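Local coordinates for putative regulatory protein SCO4313 (Streptomyces coelicolor, PDB 2OI8), which probably binds DNA as a two-subunit transcriptional regulator of the TetR family, at residues Y13-Q16 with V17-E20; H24-E27 with Q28-T31; D70-R73 with S74-D77; L187-L191 with A192-T196; A203-F206 with E207-K211. All coordinates share one frame; numbering follows the deposited sequence.

Contacts 1 and 2 are successive parts of helix 14-32, which precedes the predicted DNA-binding helix-turn-helix, with centres about 17 Å apart; contact 1 lies at the surface, whereas contact 2 is partly buried against helices 39-45, 60-84 and 104-111. Contact 3, on helix 60-84, lies nearest the centre of the chain and joins charged outer residues to a buried flank. Contacts 4 and 5 belong to the C-terminal region and touch through Phe195 with Leu205 and Leu187 with Phe206. Chemistry follows position: water-bridged arginines in contact 1, a His-carboxylate pair in contact 2, mixed charge and hydroxyl bonding in contact 3, a capped helix end in contact 4, and carboxylates in contact 5, one tied to the second subunit.

Contact 1: Y13-Q16 with V17-E20; sequences YRTQ and VRAE
The guanidinium group of Arg18 folds back over the preceding helical turn, with CA of Thr15 under one of its faces and the carbonyl oxygen of Arg14 approaching obliquely. Arg18 CZ stands 3.9 Å from Thr15 CA, and Arg18 NH2 ends 3.6 Å from Thr15 OG1, close enough for the two side chains to pack. The fold comes from the torsions: CG lies opposite the carbonyl carbon (chi1 -80°), and a bend at chi3 (-42°) turns the flat group back along the helix toward its N-terminal end. At the neighbouring nitrogen, Arg18 NH1 passes 3.8 Å from Arg14 CB. A water accepts from Arg18 NH1 at 3.2 Å and, weakly, from Arg14 NE, so two like charges share one oxygen while their nitrogens stay apart. Cut back to alanine, this position would probably cost that water its stronger link here, leaving the weak one to Arg14, and uncover the Thr15 side of the turn. Beneath the side chains runs ordinary alpha-helical bonding, in which Arg18 N donates to Arg14 O at 2.9 Å and Glu20 N to Gln16 O at 3.0 Å. Val17 CG1 rests on the same backbone, 3.2 Å from Tyr13 O. The contact occupies the exposed beginning of helix 14-32. Its inner side meets the loop between helices 50-54 and 60-84, where Tyr56 forms a cation-pi pair with Arg14 and is touched by Val17 and Arg18, the latter also reaching Phe57.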
loop_
_atom_site.group_PDB
_atom_site.type_symbol
_atom_site.label_atom_id
_atom_site.label_comp_id
_atom_site.label_asym_id
_atom_site.label_seq_id
_atom_site.Cartn_x
_atom_site.Cartn_y
_atom_site.Cartn_z
ATOM N N TYR A 13 -13.799 6.921 33.115
ATOM C CA TYR A 13 -12.385 6.548 33.125
ATOM C C TYR A 13 -12.197 5.241 32.336
ATOM O O TYR A 13 -11.057 4.824 32.058
ATOM C CB TYR A 13 -11.914 6.224 34.549
ATOM C CG TYR A 13 -12.511 6.975 35.734
ATOM C CD1 TYR A 13 -12.139 8.287 36.019
ATOM C CD2 TYR A 13 -13.379 6.332 36.619
ATOM C CE1 TYR A 13 -12.660 8.963 37.139
ATOM C CE2 TYR A 13 -13.898 6.999 37.744
ATOM C CZ TYR A 13 -13.529 8.305 37.994
ATOM O OH TYR A 13 -14.039 8.965 39.088
ATOM N N ARG A 14 -13.303 4.552 32.040
ATOM C CA ARG A 14 -13.273 3.439 31.099
ATOM C C ARG A 14 -12.648 3.880 29.776
ATOM O O ARG A 14 -11.863 3.142 29.193
ATOM C CB ARG A 14 -14.674 2.876 30.847
ATOM C CG ARG A 14 -15.203 2.040 31.993
ATOM C CD ARG A 14 -16.497 1.338 31.612
ATOM N NE ARG A 14 -16.261 0.067 30.915
ATOM C CZ ARG A 14 -15.885 -1.065 31.513
ATOM N NH1 ARG A 14 -15.680 -1.098 32.826
ATOM N NH2 ARG A 14 -15.699 -2.162 30.793
ATOM N N THR A 15 -12.986 5.087 29.319
ATOM C CA THR A 15 -12.417 5.603 28.090
ATOM C C THR A 15 -10.900 5.614 28.161
ATOM O O THR A 15 -10.229 5.295 27.162
ATOM C CB THR A 15 -12.919 7.004 27.754
ATOM O OG1 THR A 15 -14.348 6.983 27.695
ATOM C CG2 THR A 15 -12.350 7.473 26.404
ATOM N N GLN A 16 -10.364 5.938 29.335
ATOM C CA GLN A 16 -8.917 5.952 29.515
ATOM C C GLN A 16 -8.242 4.582 29.598
ATOM O O GLN A 16 -7.129 4.410 29.088
ATOM C CB GLN A 16 -8.514 6.830 30.686
ATOM C CG GLN A 16 -8.431 8.281 30.279
ATOM C CD GLN A 16 -8.463 9.168 31.458
ATOM O OE1 GLN A 16 -7.492 9.857 31.752
ATOM N NE2 GLN A 16 -9.575 9.145 32.188
ATOM N N VAL A 17 -8.888 3.601 30.220
ATOM C CA VAL A 17 -8.285 2.280 30.200
ATOM C C VAL A 17 -8.331 1.703 28.773
ATOM O O VAL A 17 -7.323 1.210 28.264
ATOM C CB VAL A 17 -8.745 1.333 31.356
ATOM C CG1 VAL A 17 -9.998 1.836 32.017
ATOM C CG2 VAL A 17 -8.874 -0.110 30.880
ATOM N N ARG A 18 -9.467 1.868 28.102
ATOM C CA ARG A 18 -9.566 1.525 26.685
ATOM C C ARG A 18 -8.426 2.157 25.874
ATOM O O ARG A 18 -7.870 1.520 24.978
ATOM C CB ARG A 18 -10.929 1.910 26.116
ATOM C CG ARG A 18 -12.032 0.909 26.453
ATOM C CD ARG A 18 -13.208 0.908 25.437
ATOM N NE ARG A 18 -13.600 2.258 25.028
ATOM C CZ ARG A 18 -14.299 3.120 25.781
ATOM N NH1 ARG A 18 -14.708 2.780 27.012
ATOM N NH2 ARG A 18 -14.598 4.338 25.305
ATOM N N ALA A 19 -8.061 3.398 26.228
ATOM C CA ALA A 19 -6.946 4.079 25.572
ATOM C C ALA A 19 -5.622 3.374 25.854
ATOM O O ALA A 19 -4.795 3.261 24.961
ATOM C CB ALA A 19 -6.894 5.547 25.943
ATOM N N GLU A 20 -5.435 2.873 27.075
ATOM C CA GLU A 20 -4.274 2.036 27.371
ATOM C C GLU A 20 -4.296 0.711 26.614
ATOM O O GLU A 20 -3.252 0.265 26.124
ATOM C CB GLU A 20 -4.177 1.761 28.860
ATOM C CG GLU A 20 -3.416 2.814 29.609
ATOM C CD GLU A 20 -1.902 2.631 29.496
ATOM O OE1 GLU A 20 -1.300 3.127 28.497
ATOM O OE2 GLU A 20 -1.313 2.004 30.419
HETATM O O HOH W 1 -15.600 -0.257 27.685
#

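Contact 2: H24-E27 with Q28-T31; sequences HAWE and QIAT
The carbonyl oxygen of His24 accepts from Gln28 N one turn later in helix 14-32, the helix that precedes the predicted helix-turn-helix of this TetR-type domain. The imidazole lies beside Arg45 and Met46, and His24 ND1 donates to Glu27 OE1 at 2.8 Å in a nearly straight bond (169°), a His-carboxylate pair. That oxygen lies in the imidazole plane and is met on its syn side, though 34° out of the carboxylate plane, which should fix the rotation of the ring; Arg45 adds a long, weak ion pair to it. Ala25, facing Ile42, Leu63 and Leu67, accepts from Ile29 N at 2.9 Å, and the first torsion of Ile29 (chi1 -66°) sets CG1 beside its backbone N, against the same Ala25 oxygen. Trp26 and Ile29 extend side by side in the same direction, Trp26 CE3 4.2 Å from Ile29 CD1, and both lean on Leu67 and Leu109, so this side of the helix packs on helices 60-84 and 104-111. The carbonyl oxygen of Glu27 receives two donors from Thr31: the amide N at 2.8 Å, almost in line with the carbonyl bond, and the hydroxyl, with Thr31 OG1 2.6 Å from Glu27 O and above the carbonyl plane.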
loop_
_atom_site.group_PDB
_atom_site.type_symbol
_atom_site.label_atom_id
_atom_site.label_comp_id
_atom_site.label_asym_id
_atom_site.label_seq_id
_atom_site.Cartn_x
_atom_site.Cartn_y
_atom_site.Cartn_z
ATOM N N HIS A 24 -1.467 -0.549 23.928
ATOM C CA HIS A 24 -0.728 -1.816 23.844
ATOM C C HIS A 24 -0.988 -2.562 22.557
ATOM O O HIS A 24 -0.108 -3.278 22.073
ATOM C CB HIS A 24 -0.979 -2.717 25.052
ATOM C CG HIS A 24 -0.550 -2.089 26.334
ATOM N ND1 HIS A 24 0.761 -1.743 26.580
ATOM C CD2 HIS A 24 -1.260 -1.679 27.411
ATOM C CE1 HIS A 24 0.843 -1.168 27.767
ATOM N NE2 HIS A 24 -0.368 -1.120 28.292
ATOM N N ALA A 25 -2.181 -2.376 21.999
ATOM C CA ALA A 25 -2.561 -3.011 20.737
ATOM C C ALA A 25 -1.660 -2.528 19.595
ATOM O O ALA A 25 -1.234 -3.323 18.771
ATOM C CB ALA A 25 -4.027 -2.764 20.421
ATOM N N TRP A 26 -1.335 -1.239 19.562
ATOM C CA TRP A 26 -0.377 -0.768 18.580
ATOM C C TRP A 26 0.976 -1.469 18.757
ATOM O O TRP A 26 1.546 -1.933 17.764
ATOM C CB TRP A 26 -0.260 0.760 18.582
ATOM C CG TRP A 26 -1.520 1.422 18.074
ATOM C CD1 TRP A 26 -2.492 2.053 18.824
ATOM C CD2 TRP A 26 -1.969 1.494 16.703
ATOM N NE1 TRP A 26 -3.503 2.520 17.998
ATOM C CE2 TRP A 26 -3.207 2.192 16.701
ATOM C CE3 TRP A 26 -1.437 1.051 15.479
ATOM C CZ2 TRP A 26 -3.918 2.443 15.532
ATOM C CZ3 TRP A 26 -2.149 1.301 14.323
ATOM C CH2 TRP A 26 -3.372 1.993 14.357
ATOM N N GLU A 27 1.461 -1.589 20.002
ATOM C CA GLU A 27 2.751 -2.260 20.282
ATOM C C GLU A 27 2.779 -3.645 19.634
ATOM O O GLU A 27 3.696 -3.955 18.852
ATOM C CB GLU A 27 3.039 -2.382 21.790
ATOM C CG GLU A 27 3.527 -1.113 22.465
ATOM C CD GLU A 27 3.586 -1.212 24.020
ATOM O OE1 GLU A 27 2.777 -1.940 24.671
ATOM O OE2 GLU A 27 4.458 -0.535 24.593
ATOM N N GLN A 28 1.760 -4.459 19.946
ATOM C CA GLN A 28 1.606 -5.800 19.357
ATOM C C GLN A 28 1.511 -5.772 17.842
ATOM O O GLN A 28 2.011 -6.678 17.177
ATOM C CB GLN A 28 0.378 -6.523 19.909
ATOM C CG GLN A 28 0.524 -7.079 21.305
ATOM C CD GLN A 28 -0.588 -8.049 21.649
ATOM O OE1 GLN A 28 -1.108 -8.053 22.767
ATOM N NE2 GLN A 28 -0.964 -8.875 20.680
ATOM N N ILE A 29 0.835 -4.761 17.299
ATOM C CA ILE A 29 0.742 -4.604 15.843
ATOM C C ILE A 29 2.147 -4.303 15.331
ATOM O O ILE A 29 2.669 -5.015 14.473
ATOM C CB ILE A 29 -0.250 -3.480 15.419
ATOM C CG1 ILE A 29 -1.673 -3.876 15.812
ATOM C CG2 ILE A 29 -0.150 -3.180 13.902
ATOM C CD1 ILE A 29 -2.713 -2.929 15.214
ATOM N N ALA A 30 2.760 -3.263 15.904
ATOM C CA ALA A 30 4.116 -2.865 15.550
ATOM C C ALA A 30 5.047 -4.071 15.524
ATOM O O ALA A 30 5.636 -4.379 14.485
ATOM C CB ALA A 30 4.634 -1.795 16.505
ATOM N N THR A 31 5.139 -4.776 16.645
ATOM C CA THR A 31 6.112 -5.853 16.774
ATOM C C THR A 31 5.695 -7.154 16.091
ATOM O O THR A 31 6.503 -7.770 15.424
ATOM C CB THR A 31 6.580 -6.082 18.257
ATOM O OG1 THR A 31 5.519 -5.779 19.169
ATOM C CG2 THR A 31 7.784 -5.189 18.596
#

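Contact 3: D70-R73 with S74-D77; sequences DAYR and SQAD
Gln75 leaves helix 60-84 with its CB 3.5 Å from Tyr72 O, one turn earlier, and continues as an extended chain beside the tyrosine. This long helix runs from the helix-turn-helix side into the C-terminal part, as in TetR-family regulators. CG lies opposite the backbone N (chi1 -169°), which carries the chain through CG and CD in the same direction as the Tyr72 ring. At the tip, Gln75 OE1 comes to the ring edge, near its plane, 4.1 Å from Tyr72 CD1; amide and ring are turned 42° apart, so they lie alongside without stacking. Leu96, Trp99, Trp180 and His184 of the surrounding helices enclose this glutamine, while the hydroxyl of Tyr72 is hydrogen-bonded to Gln194 of the second subunit and that of Ser74 to Trp99 NE1. Before Gln75 in the chain, Ser74 OG also donates to Ala71 O at 2.9 Å, and Gln75 N bonds the same oxygen at 3.1 Å, in the carbonyl plane. Two donors thus grip Ala71 O. The outer flank is charged. Arg73 NH2 makes a loose salt bridge with Asp70 OD1 at 3.5 Å. Asp77 folds back over the carbonyl of Arg73, OD1 2.9 Å from Arg73 O, an approach of two acceptors. Outside the contact, Asp70 OD2 is salt-bridged to Lys22 of helix 14-32 and Asp77 OD1 to Arg80, which probably offsets that approach. The chemistry therefore divides the helix: hydroxyl and amide groups serve its buried side, and neighbouring opposite charges probably compensate one another on the outer one.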
loop_
_atom_site.group_PDB
_atom_site.type_symbol
_atom_site.label_atom_id
_atom_site.label_comp_id
_atom_site.label_asym_id
_atom_site.label_seq_id
_atom_site.Cartn_x
_atom_site.Cartn_y
_atom_site.Cartn_z
ATOM N N ASP A 70 -10.304 5.046 14.756
ATOM C CA ASP A 70 -9.370 6.016 15.316
ATOM C C ASP A 70 -8.425 6.502 14.250
ATOM O O ASP A 70 -8.094 7.685 14.207
ATOM C CB ASP A 70 -8.527 5.390 16.438
ATOM C CG ASP A 70 -9.252 5.335 17.774
ATOM O OD1 ASP A 70 -10.353 5.909 17.904
ATOM O OD2 ASP A 70 -8.709 4.722 18.714
ATOM N N ALA A 71 -7.988 5.577 13.395
ATOM C CA ALA A 71 -7.036 5.900 12.324
ATOM C C ALA A 71 -7.662 6.884 11.330
ATOM O O ALA A 71 -7.085 7.947 11.063
ATOM C CB ALA A 71 -6.514 4.619 11.619
ATOM N N TYR A 72 -8.851 6.541 10.824
ATOM C CA TYR A 72 -9.609 7.409 9.912
ATOM C C TYR A 72 -9.864 8.771 10.515
ATOM O O TYR A 72 -9.768 9.786 9.814
ATOM C CB TYR A 72 -10.948 6.781 9.522
ATOM C CG TYR A 72 -10.823 5.740 8.438
ATOM C CD1 TYR A 72 -10.302 6.074 7.187
ATOM C CD2 TYR A 72 -11.230 4.422 8.652
ATOM C CE1 TYR A 72 -10.175 5.128 6.180
ATOM C CE2 TYR A 72 -11.118 3.459 7.642
ATOM C CZ TYR A 72 -10.588 3.828 6.405
ATOM O OH TYR A 72 -10.463 2.902 5.385
ATOM N N ARG A 73 -10.153 8.792 11.816
ATOM C CA ARG A 73 -10.535 10.033 12.479
ATOM C C ARG A 73 -9.377 11.037 12.559
ATOM O O ARG A 73 -9.581 12.246 12.389
ATOM C CB ARG A 73 -11.149 9.733 13.840
ATOM C CG ARG A 73 -11.420 10.952 14.723
ATOM C CD ARG A 73 -12.685 10.764 15.569
ATOM N NE ARG A 73 -12.670 9.522 16.351
ATOM C CZ ARG A 73 -13.396 8.439 16.073
ATOM N NH1 ARG A 73 -14.212 8.420 15.021
ATOM N NH2 ARG A 73 -13.309 7.369 16.854
ATOM N N SER A 74 -8.167 10.541 12.792
ATOM C CA SER A 74 -7.016 11.416 12.806
ATOM C C SER A 74 -6.600 11.802 11.388
ATOM O O SER A 74 -6.051 12.880 11.175
ATOM C CB SER A 74 -5.844 10.792 13.557
ATOM O OG SER A 74 -5.571 9.501 13.052
ATOM N N GLN A 75 -6.861 10.946 10.408
ATOM C CA GLN A 75 -6.611 11.360 9.034
ATOM C C GLN A 75 -7.533 12.542 8.666
ATOM O O GLN A 75 -7.112 13.518 8.035
ATOM C CB GLN A 75 -6.778 10.198 8.057
ATOM C CG GLN A 75 -6.259 10.545 6.674
ATOM C CD GLN A 75 -6.672 9.546 5.616
ATOM O OE1 GLN A 75 -7.746 8.960 5.689
ATOM N NE2 GLN A 75 -5.819 9.357 4.614
ATOM N N ALA A 76 -8.787 12.442 9.085
ATOM C CA ALA A 76 -9.764 13.490 8.837
ATOM C C ALA A 76 -9.399 14.784 9.580
ATOM O O ALA A 76 -9.601 15.878 9.048
ATOM C CB ALA A 76 -11.138 13.020 9.229
ATOM N N ASP A 77 -8.850 14.661 10.791
ATOM C CA ASP A 77 -8.528 15.826 11.602
ATOM C C ASP A 77 -7.402 16.589 10.948
ATOM O O ASP A 77 -7.454 17.810 10.818
ATOM C CB ASP A 77 -8.124 15.400 13.005
ATOM C CG ASP A 77 -9.292 14.879 13.822
ATOM O OD1 ASP A 77 -10.447 14.891 13.331
ATOM O OD2 ASP A 77 -9.059 14.444 14.968
#

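Contact 4: L187-L191 with A192-T196; sequences LSLEL and AGQFT
A Schellman motif ends helix 170-191 in the TetR-type C-terminal domain. Gly193 takes a positive phi (83°), a conformation that glycine adopts most readily, and the chain turns back so that two amides bond into the last turn. Gln194 N donates to Leu189 O at 2.9 Å, nearly along the C=O axis, and Gly193 N donates to Glu190 O at 3.0 Å from well above the carbonyl plane. The apolar contact that commonly accompanies this motif is present as well: Leu189 CD2 packs on Gln194 CG at 3.9 Å. Phe195 then folds under the helix end. Its CZ lies 3.6 Å from Leu189 CB, approached obliquely, while Glu190 CB meets the ring edge, 3.8 Å from CD2 of Phe195 and near its plane. Leu205 of helix 202-213 and Phe200 also meet this ring, so it links the cap to the following helix. With a small side chain such as alanine in place of Phe195, a gap would probably open beside Leu189 and the loop would be less firmly held to the last turn. The Glu190 carboxylate turns elsewhere, to Arg97 and Ser202. Leu189 and Ala192 also pack on Phe111 of the second subunit. The Gln194 amide works in both directions: OE1 is hydrogen-bonded to Tyr72 of the second subunit, and NE2, with the acceptor close to the amide plane, donates to Ala192 O at 3.3 Å.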
loop_
_atom_site.group_PDB
_atom_site.type_symbol
_atom_site.label_atom_id
_atom_site.label_comp_id
_atom_site.label_asym_id
_atom_site.label_seq_id
_atom_site.Cartn_x
_atom_site.Cartn_y
_atom_site.Cartn_z
ATOM N N LEU A 187 3.241 7.873 -1.139
ATOM C CA LEU A 187 3.350 7.658 0.294
ATOM C C LEU A 187 3.546 6.202 0.666
ATOM O O LEU A 187 4.418 5.871 1.477
ATOM C CB LEU A 187 2.143 8.251 1.044
ATOM C CG LEU A 187 2.111 9.777 1.060
ATOM C CD1 LEU A 187 0.830 10.266 1.719
ATOM C CD2 LEU A 187 3.364 10.345 1.745
ATOM N N SER A 188 2.758 5.317 0.085
ATOM C CA SER A 188 2.889 3.935 0.501
ATOM C C SER A 188 4.076 3.259 -0.152
ATOM O O SER A 188 4.674 2.363 0.428
ATOM C CB SER A 188 1.601 3.180 0.276
ATOM O OG SER A 188 1.147 3.445 -1.012
ATOM N N LEU A 189 4.472 3.716 -1.333
ATOM C CA LEU A 189 5.720 3.207 -1.914
ATOM C C LEU A 189 6.891 3.599 -1.085
ATOM O O LEU A 189 7.768 2.787 -0.886
ATOM C CB LEU A 189 5.940 3.645 -3.364
ATOM C CG LEU A 189 5.094 2.926 -4.418
ATOM C CD1 LEU A 189 5.426 3.520 -5.769
ATOM C CD2 LEU A 189 5.358 1.414 -4.422
ATOM N N GLU A 190 6.922 4.831 -0.579
ATOM C CA GLU A 190 8.034 5.200 0.307
ATOM C C GLU A 190 7.984 4.502 1.657
ATOM O O GLU A 190 8.979 3.894 2.061
ATOM C CB GLU A 190 8.292 6.711 0.416
ATOM C CG GLU A 190 7.170 7.609 0.841
ATOM C CD GLU A 190 7.417 9.074 0.404
ATOM O OE1 GLU A 190 8.588 9.539 0.426
ATOM O OE2 GLU A 190 6.435 9.770 0.038
ATOM N N LEU A 191 6.818 4.529 2.308
ATOM C CA LEU A 191 6.576 3.779 3.563
ATOM C C LEU A 191 6.745 2.247 3.454
ATOM O O LEU A 191 7.058 1.581 4.442
ATOM C CB LEU A 191 5.184 4.109 4.108
ATOM C CG LEU A 191 4.991 5.542 4.644
ATOM C CD1 LEU A 191 3.580 5.739 5.249
ATOM C CD2 LEU A 191 6.041 5.834 5.712
ATOM N N ALA A 192 6.512 1.687 2.265
ATOM C CA ALA A 192 6.700 0.260 2.024
ATOM C C ALA A 192 8.160 -0.074 1.731
ATOM O O ALA A 192 8.475 -1.217 1.464
ATOM C CB ALA A 192 5.799 -0.205 0.855
ATOM N N GLY A 193 9.041 0.925 1.741
ATOM C CA GLY A 193 10.474 0.710 1.575
ATOM C C GLY A 193 10.956 0.588 0.134
ATOM O O GLY A 193 12.075 0.110 -0.101
ATOM N N GLN A 194 10.150 1.052 -0.825
ATOM C CA GLN A 194 10.434 0.802 -2.254
ATOM C C GLN A 194 11.365 1.787 -2.958
ATOM O O GLN A 194 11.737 1.553 -4.106
ATOM C CB GLN A 194 9.139 0.647 -3.062
ATOM C CG GLN A 194 8.265 -0.453 -2.542
ATOM C CD GLN A 194 8.951 -1.811 -2.628
ATOM O OE1 GLN A 194 9.369 -2.235 -3.714
ATOM N NE2 GLN A 194 9.057 -2.509 -1.487
ATOM N N PHE A 195 11.735 2.869 -2.282
ATOM C CA PHE A 195 12.658 3.862 -2.834
ATOM C C PHE A 195 13.983 3.851 -2.054
ATOM O O PHE A 195 14.863 4.680 -2.280
ATOM C CB PHE A 195 12.033 5.267 -2.807
ATOM C CG PHE A 195 10.741 5.407 -3.602
ATOM C CD1 PHE A 195 10.624 4.893 -4.895
ATOM C CD2 PHE A 195 9.659 6.097 -3.062
ATOM C CE1 PHE A 195 9.431 5.037 -5.637
ATOM C CE2 PHE A 195 8.461 6.261 -3.795
ATOM C CZ PHE A 195 8.358 5.728 -5.092
ATOM N N THR A 196 14.087 2.916 -1.108
ATOM C CA THR A 196 15.358 2.518 -0.495
ATOM C C THR A 196 16.306 2.063 -1.599
ATOM O O THR A 196 15.942 1.274 -2.473
ATOM C CB THR A 196 15.159 1.345 0.531
ATOM O OG1 THR A 196 14.553 1.853 1.724
ATOM C CG2 THR A 196 16.492 0.659 0.907
#

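Contact 5: A203-F206 with E207-K211; sequences ALLF and EAELK
Ala203 O accepts from Glu207 N at 3.0 Å in the first turns of helix 202-213, the last helix of the TetR-type C-terminal domain, which lies along helix 170-191 and at the subunit interface. A water donates to Ala203 O as well and, at 2.6 Å, to Glu207 OE2, so the glutamate is tied back to the turn before it. A bend at chi2 (-44°) brings OE2 round to this position. The helical i to i+4 bonding continues with Ala208 N to Leu204 O at 2.7 Å, Glu209 N to Leu205 O and Leu210 N to Phe206 O. Glu207 O receives the amide of Lys211 and, weakly, its NZ. Leu205 and Glu209 run side by side, Leu205 CD1 4.0 Å from Glu209 CG, but the buried carboxylate finds its partners across the interface: OE1 in a salt bridge to Arg182 and OE2 hydrogen-bonded to Ser178, both of the second subunit. Both oxygens of this charge are therefore satisfied. Phe206 packs inward on Leu183, Val186 and Leu187. At the edge of its ring, in plane, sits the water-bound oxygen, Glu207 OE2, 3.8 Å from Phe206 CD1.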
loop_
_atom_site.group_PDB
_atom_site.type_symbol
_atom_site.label_atom_id
_atom_site.label_comp_id
_atom_site.label_asym_id
_atom_site.label_seq_id
_atom_site.Cartn_x
_atom_site.Cartn_y
_atom_site.Cartn_z
ATOM N N ALA A 203 10.575 12.777 -1.505
ATOM C CA ALA A 203 9.844 13.987 -1.139
ATOM C C ALA A 203 9.691 14.937 -2.342
ATOM O O ALA A 203 8.683 15.639 -2.467
ATOM C CB ALA A 203 10.529 14.692 0.016
ATOM N N LEU A 204 10.690 14.945 -3.222
ATOM C CA LEU A 204 10.663 15.799 -4.419
ATOM C C LEU A 204 9.752 15.177 -5.455
ATOM O O LEU A 204 8.961 15.888 -6.078
ATOM C CB LEU A 204 12.067 16.036 -4.993
ATOM C CG LEU A 204 12.933 17.204 -4.494
ATOM C CD1 LEU A 204 12.680 17.603 -3.040
ATOM C CD2 LEU A 204 14.427 16.914 -4.719
ATOM N N LEU A 205 9.854 13.850 -5.611
ATOM C CA LEU A 205 8.846 13.084 -6.366
ATOM C C LEU A 205 7.412 13.444 -5.940
ATOM O O LEU A 205 6.566 13.742 -6.786
ATOM C CB LEU A 205 9.080 11.569 -6.277
ATOM C CG LEU A 205 7.915 10.739 -6.842
ATOM C CD1 LEU A 205 7.614 11.024 -8.321
ATOM C CD2 LEU A 205 8.107 9.246 -6.605
ATOM N N PHE A 206 7.168 13.448 -4.635
ATOM C CA PHE A 206 5.873 13.804 -4.081
ATOM C C PHE A 206 5.486 15.215 -4.500
ATOM O O PHE A 206 4.355 15.428 -4.953
ATOM C CB PHE A 206 5.903 13.673 -2.548
ATOM C CG PHE A 206 4.586 13.974 -1.878
ATOM C CD1 PHE A 206 4.175 15.295 -1.661
ATOM C CD2 PHE A 206 3.764 12.941 -1.443
ATOM C CE1 PHE A 206 2.949 15.574 -1.018
ATOM C CE2 PHE A 206 2.520 13.211 -0.806
ATOM C CZ PHE A 206 2.121 14.529 -0.591
ATOM N N GLU A 207 6.418 16.166 -4.349
ATOM C CA GLU A 207 6.221 17.542 -4.839
ATOM C C GLU A 207 5.889 17.607 -6.323
ATOM O O GLU A 207 5.021 18.397 -6.728
ATOM C CB GLU A 207 7.447 18.443 -4.601
ATOM C CG GLU A 207 7.612 18.984 -3.205
ATOM C CD GLU A 207 6.324 19.501 -2.618
ATOM O OE1 GLU A 207 5.858 20.600 -3.009
ATOM O OE2 GLU A 207 5.778 18.791 -1.751
ATOM N N ALA A 208 6.613 16.823 -7.125
ATOM C CA ALA A 208 6.381 16.792 -8.560
ATOM C C ALA A 208 4.958 16.303 -8.848
ATOM O O ALA A 208 4.211 16.964 -9.574
ATOM C CB ALA A 208 7.399 15.928 -9.252
ATOM N N GLU A 209 4.573 15.175 -8.253
ATOM C CA GLU A 209 3.248 14.602 -8.481
ATOM C C GLU A 209 2.127 15.541 -8.071
ATOM O O GLU A 209 1.110 15.620 -8.746
ATOM C CB GLU A 209 3.109 13.254 -7.776
ATOM C CG GLU A 209 3.799 12.127 -8.512
ATOM C CD GLU A 209 3.155 11.842 -9.849
ATOM O OE1 GLU A 209 2.099 11.188 -9.872
ATOM O OE2 GLU A 209 3.689 12.276 -10.891
ATOM N N LEU A 210 2.333 16.251 -6.965
ATOM C CA LEU A 210 1.397 17.254 -6.498
ATOM C C LEU A 210 1.286 18.370 -7.529
ATOM O O LEU A 210 0.196 18.693 -7.988
ATOM C CB LEU A 210 1.851 17.811 -5.145
ATOM C CG LEU A 210 1.224 19.107 -4.602
ATOM C CD1 LEU A 210 -0.292 18.987 -4.383
ATOM C CD2 LEU A 210 1.916 19.490 -3.315
ATOM N N LYS A 211 2.423 18.944 -7.899
ATOM C CA LYS A 211 2.454 20.054 -8.838
ATOM C C LYS A 211 1.697 19.657 -10.116
ATOM O O LYS A 211 0.731 20.312 -10.490
ATOM C CB LYS A 211 3.903 20.455 -9.134
ATOM C CG LYS A 211 4.194 21.935 -8.958
ATOM C CD LYS A 211 5.644 22.305 -9.321
ATOM C CE LYS A 211 6.588 22.259 -8.103
ATOM N NZ LYS A 211 7.106 20.890 -7.782
HETATM O O HOH W 2 7.255 17.197 -0.258
#